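Local coordinates for protein putative cyclohexadienyl dehydrogenase and ADH prephenate dehydrogenase (Rhizobium meliloti, PDB 4WJI) that probably oxidises prephenate to 4-hydroxyphenylpyruvate with loss of carbon dioxide in tyrosine biosynthesis, and binds NADP in a Rossmann-type domain, at residues 72-77 / 102-107. Sequence-based numbering, arbitrary orientation.
Sequences VPVGAS and GSVIAQ. With NAP (NADP nicotinamide-adenine-dinucleotide phosphate), chain B.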
ATOM      1  N   VAL A  72     -21.191  -1.147  13.403  1.00  9.52           N
ATOM      2  CA  VAL A  72     -21.848  -1.881  12.306  1.00  8.66           C
ATOM      3  C   VAL A  72     -21.599  -1.139  10.982  1.00  8.58           C
ATOM      4  O   VAL A  72     -21.243   0.042  10.998  1.00  9.86           O
ATOM      5  CB  VAL A  72     -23.386  -2.039  12.531  1.00 10.64           C
ATOM      6  CG1 VAL A  72     -23.666  -2.780  13.845  1.00 10.85           C
ATOM      7  CG2 VAL A  72     -24.124  -0.714  12.469  1.00 12.27           C
ATOM      8  N   PRO A  73     -21.774  -1.795   9.828  1.00  9.46           N
ATOM      9  CA  PRO A  73     -21.629  -1.054   8.568  1.00  8.88           C
ATOM     10  C   PRO A  73     -22.559   0.167   8.545  1.00  7.94           C
ATOM     11  O   PRO A  73     -23.671   0.124   9.115  1.00  9.50           O
ATOM     12  CB  PRO A  73     -22.001  -2.062   7.504  1.00 11.78           C
ATOM     13  CG  PRO A  73     -22.270  -3.324   8.145  1.00 13.74           C
ATOM     14  CD  PRO A  73     -22.167  -3.201   9.635  1.00  9.94           C
ATOM     15  N   VAL A  74     -22.072   1.267   7.953  1.00  8.60           N
ATOM     16  CA  VAL A  74     -22.782   2.524   8.169  1.00  8.80           C
ATOM     17  C   VAL A  74     -24.213   2.545   7.667  1.00 10.16           C
ATOM     18  O   VAL A  74     -25.059   3.303   8.191  1.00 12.61           O
ATOM     19  CB  VAL A  74     -22.038   3.783   7.688  1.00  8.85           C
ATOM     20  CG1 VAL A  74     -20.763   4.020   8.495  1.00 11.32           C
ATOM     21  CG2 VAL A  74     -21.747   3.723   6.204  1.00 10.84           C
ATOM     22  N   GLY A  75     -24.524   1.727   6.682  1.00  9.11           N
ATOM     23  CA  GLY A  75     -25.898   1.681   6.197  1.00 12.16           C
ATOM     24  C   GLY A  75     -26.892   1.071   7.159  1.00 11.32           C
ATOM     25  O   GLY A  75     -28.106   1.186   6.956  1.00 12.77           O
ATOM     26  N   ALA A  76     -26.394   0.443   8.220  1.00  9.64           N
ATOM     27  CA  ALA A  76     -27.232  -0.172   9.274  1.00  9.36           C
ATOM     28  C   ALA A  76     -27.494   0.738  10.469  1.00 10.20           C
ATOM     29  O   ALA A  76     -28.211   0.373  11.410  1.00 11.82           O
ATOM     30  CB  ALA A  76     -26.616  -1.481   9.719  1.00 10.24           C
ATOM     31  N   SER A  77     -26.893   1.920  10.449  1.00 10.45           N
ATOM     32  CA  SER A  77     -26.929   2.785  11.614  1.00 12.24           C
ATOM     33  C   SER A  77     -28.341   3.175  12.027  1.00 10.11           C
ATOM     34  O   SER A  77     -28.689   3.182  13.245  1.00 11.18           O
ATOM     35  CB  SER A  77     -26.133   4.078  11.343  1.00 13.72           C
ATOM     36  OG  SER A  77     -24.777   3.814  11.041  1.00 16.63           O
ATOM     37  N   GLY A 102     -21.665  12.237   8.378  1.00 10.36           N
ATOM     38  CA  GLY A 102     -22.868  13.009   8.037  1.00 11.35           C
ATOM     39  C   GLY A 102     -24.075  12.118   7.904  1.00 10.03           C
ATOM     40  O   GLY A 102     -25.173  12.414   8.419  1.00 11.88           O
ATOM     41  N   SER A 103     -23.889  11.009   7.206  1.00 10.72           N
ATOM     42  CA  SER A 103     -24.954  10.047   6.999  1.00 11.77           C
ATOM     43  C   SER A 103     -25.415   9.404   8.284  1.00 11.11           C
ATOM     44  O   SER A 103     -26.620   9.226   8.509  1.00 12.93           O
ATOM     45  CB  SER A 103     -24.592   8.945   5.997  1.00 14.39           C
ATOM     46  OG  SER A 103     -23.587   8.066   6.522  1.00 15.58           O
ATOM     47  N   VAL A 104     -24.450   9.037   9.120  1.00 10.74           N
ATOM     48  CA  VAL A 104     -24.768   8.372  10.360  1.00 11.80           C
ATOM     49  C   VAL A 104     -25.584   9.296  11.250  1.00 10.31           C
ATOM     50  O   VAL A 104     -26.599   8.874  11.857  1.00 11.17           O
ATOM     51  CB  VAL A 104     -23.474   7.898  11.054  1.00 12.69           C
ATOM     52  CG1 VAL A 104     -23.796   7.332  12.417  1.00 15.05           C
ATOM     53  CG2 VAL A 104     -22.763   6.835  10.194  1.00 15.89           C
ATOM     54  N   ILE A 105     -25.168  10.552  11.366  1.00 10.03           N
ATOM     55  CA  ILE A 105     -25.924  11.504  12.165  1.00  9.54           C
ATOM     56  C   ILE A 105     -27.370  11.658  11.623  1.00  9.91           C
ATOM     57  O   ILE A 105     -28.333  11.612  12.390  1.00 10.48           O
ATOM     58  CB  ILE A 105     -25.195  12.841  12.273  1.00 11.04           C
ATOM     59  CG1 ILE A 105     -23.899  12.665  13.060  1.00 13.22           C
ATOM     60  CG2 ILE A 105     -26.053  13.901  12.920  1.00 14.34           C
ATOM     61  CD1 ILE A 105     -22.932  13.810  12.900  1.00 16.53           C
ATOM     62  N   ALA A 106     -27.499  11.825  10.323  1.00  9.72           N
ATOM     63  CA  ALA A 106     -28.826  11.987   9.736  1.00  9.77           C
ATOM     64  C   ALA A 106     -29.739  10.791   9.928  1.00 10.70           C
ATOM     65  O   ALA A 106     -30.961  10.960  10.058  1.00 11.45           O
ATOM     66  CB  ALA A 106     -28.702  12.286   8.258  1.00 13.01           C
ATOM     67  N   GLN A 107     -29.161   9.601   9.897  1.00 10.21           N
ATOM     68  CA  GLN A 107     -29.916   8.347  10.021  0.50 10.51           C
ATOM     69  C   GLN A 107     -30.290   8.042  11.462  1.00 11.04           C
ATOM     70  O   GLN A 107     -31.344   7.448  11.713  1.00 13.05           O
ATOM     71  CB  GLN A 107     -29.102   7.145   9.525  0.50 13.43           C
ATOM     72  CG  GLN A 107     -28.977   6.986   8.016  0.50 15.48           C
ATOM     73  CD  GLN A 107     -28.866   5.518   7.571  0.50 20.00           C
ATOM     74  OE1 GLN A 107     -28.629   4.597   8.367  0.50 18.39           O
ATOM     75  NE2 GLN A 107     -29.027   5.305   6.286  0.50 25.42           N
TER
HETATM   76  PA  NAP B 301     -16.961  -6.192  10.744  1.00  9.98           P
HETATM   77  O1A NAP B 301     -15.728  -6.762  11.331  1.00  9.70           O
HETATM   78  O2A NAP B 301     -17.518  -6.697   9.455  1.00 12.08           O
HETATM   79  O5B NAP B 301     -18.128  -6.328  11.838  1.00  9.88           O
HETATM   80  C5B NAP B 301     -19.477  -6.051  11.481  1.00  9.47           C
HETATM   81  C4B NAP B 301     -20.415  -6.107  12.686  1.00 10.10           C
HETATM   82  O4B NAP B 301     -21.658  -5.530  12.304  1.00 11.69           O
HETATM   83  C3B NAP B 301     -20.751  -7.527  13.106  1.00 10.64           C
HETATM   84  O3B NAP B 301     -21.120  -7.577  14.474  1.00 11.07           O
HETATM   85  C2B NAP B 301     -21.989  -7.832  12.305  1.00 11.19           C
HETATM   86  O2B NAP B 301     -22.813  -8.770  12.939  1.00 11.88           O
HETATM   87  C1B NAP B 301     -22.689  -6.501  12.318  1.00 11.48           C
HETATM   88  N9A NAP B 301     -23.654  -6.224  11.219  1.00 12.61           N
HETATM   89  C8A NAP B 301     -23.455  -6.328   9.915  1.00 13.22           C
HETATM   90  N7A NAP B 301     -24.476  -5.953   9.188  1.00 14.13           N
HETATM   91  C5A NAP B 301     -25.423  -5.583  10.095  1.00 13.46           C
HETATM   92  C6A NAP B 301     -26.740  -5.099   9.962  1.00 15.24           C
HETATM   93  N6A NAP B 301     -27.298  -4.922   8.749  1.00 18.05           N
HETATM   94  N1A NAP B 301     -27.389  -4.805  11.069  1.00 15.56           N
HETATM   95  C2A NAP B 301     -26.807  -4.981  12.243  1.00 14.85           C
HETATM   96  N3A NAP B 301     -25.591  -5.439  12.471  1.00 12.45           N
HETATM   97  C4A NAP B 301     -24.921  -5.738  11.366  1.00 11.91           C
HETATM   98  O3  NAP B 301     -16.852  -4.597  10.640  1.00  9.65           O
HETATM   99  PN  NAP B 301     -15.899  -3.511  11.320  1.00  9.02           P
HETATM  100  O1N NAP B 301     -14.692  -3.507  10.526  1.00 10.72           O
HETATM  101  O2N NAP B 301     -15.823  -3.710  12.767  1.00  8.45           O
HETATM  102  O5D NAP B 301     -16.676  -2.141  10.967  1.00  9.10           O
HETATM  103  C5D NAP B 301     -17.706  -1.629  11.774  1.00  9.13           C
HETATM  104  C4D NAP B 301     -17.784  -0.119  11.566  1.00  9.38           C
HETATM  105  O4D NAP B 301     -16.510   0.432  11.828  1.00  9.63           O
HETATM  106  C3D NAP B 301     -18.116   0.282  10.160  1.00  9.77           C
HETATM  107  O3D NAP B 301     -19.015   1.378  10.174  1.00 11.12           O
HETATM  108  C2D NAP B 301     -16.794   0.681   9.550  1.00 10.00           C
HETATM  109  O2D NAP B 301     -16.993   1.640   8.544  1.00 11.47           O
HETATM  110  C1D NAP B 301     -16.123   1.289  10.781  1.00  9.37           C
HETATM  111  N1N NAP B 301     -14.653   1.233  10.799  1.00  8.39           N
HETATM  112  C2N NAP B 301     -14.000   0.204  10.255  1.00  7.59           C
HETATM  113  C3N NAP B 301     -12.627   0.149  10.266  1.00  7.74           C
HETATM  114  C7N NAP B 301     -11.826  -0.971   9.643  1.00  8.91           C
HETATM  115  O7N NAP B 301     -10.665  -0.786   9.396  1.00 10.31           O
HETATM  116  N7N NAP B 301     -12.444  -2.106   9.403  1.00  7.99           N
HETATM  117  C4N NAP B 301     -11.947   1.176  10.865  1.00  7.92           C
HETATM  118  C5N NAP B 301     -12.649   2.205  11.437  1.00  7.21           C
HETATM  119  C6N NAP B 301     -14.016   2.245  11.374  1.00  7.93           C
HETATM  120  P2B NAP B 301     -22.926 -10.287  12.415  1.00 12.72           P
HETATM  121  O1X NAP B 301     -21.532 -10.758  12.168  1.00 13.72           O
HETATM  122  O2X NAP B 301     -23.598 -10.994  13.557  1.00 15.17           O
HETATM  123  O3X NAP B 301     -23.734 -10.318  11.132  1.00 15.47           O
HETATM  124  O   HOH W   1     -25.231   6.078   7.603  1.00 23.28           O
HETATM  125  O   HOH W   2     -29.129   2.737   4.841  1.00 35.50           O
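V104 of helix 102-107 meets V74 and S77 of the cofactor loop chiefly with CG2, which lies 3.8 Å from V74 CG1 and 3.7 Å from S77 OG. The two valine side chains cross at about a right angle. A chi1 of 174° puts V104 CG1 anti to its backbone N, where it lies beside S77 OG and CB as well. The S77 hydroxyl is turned back into its own turn and donates to V74 O (OG–O 2.9 Å), tilted 29° from the carbonyl plane; S77 N reaches the same oxygen from the same face. Removing this hydroxyl, as an alanine here would, is likely to leave V74 O with one donor fewer and open a small gap beside the V104 methyls.

Polar groups flank this apolar patch, yet no direct hydrogen bond joins the segments. One water donates to V74 O and bonds S103 OG. In the conformer modelled here, one of two for Q107, the amide lies beside the turn with OE1 bonded to G78 N, and a second water donates to G75 O and accepts from Q107 NE2 (2.9 Å), a less certain bridge than that through S103.

Across the turn from the helix, V72 O accepts from the ribose hydroxyl O3D of NADP at 2.7 Å, while P73 and A76 touch the adenine. V74 CG1 sits between O3D and V104 CG2. Methyl packing and water bridges thus hold the turn against the helix, while the turn's own S77–V74 bonds help fix its shape beside the ribose.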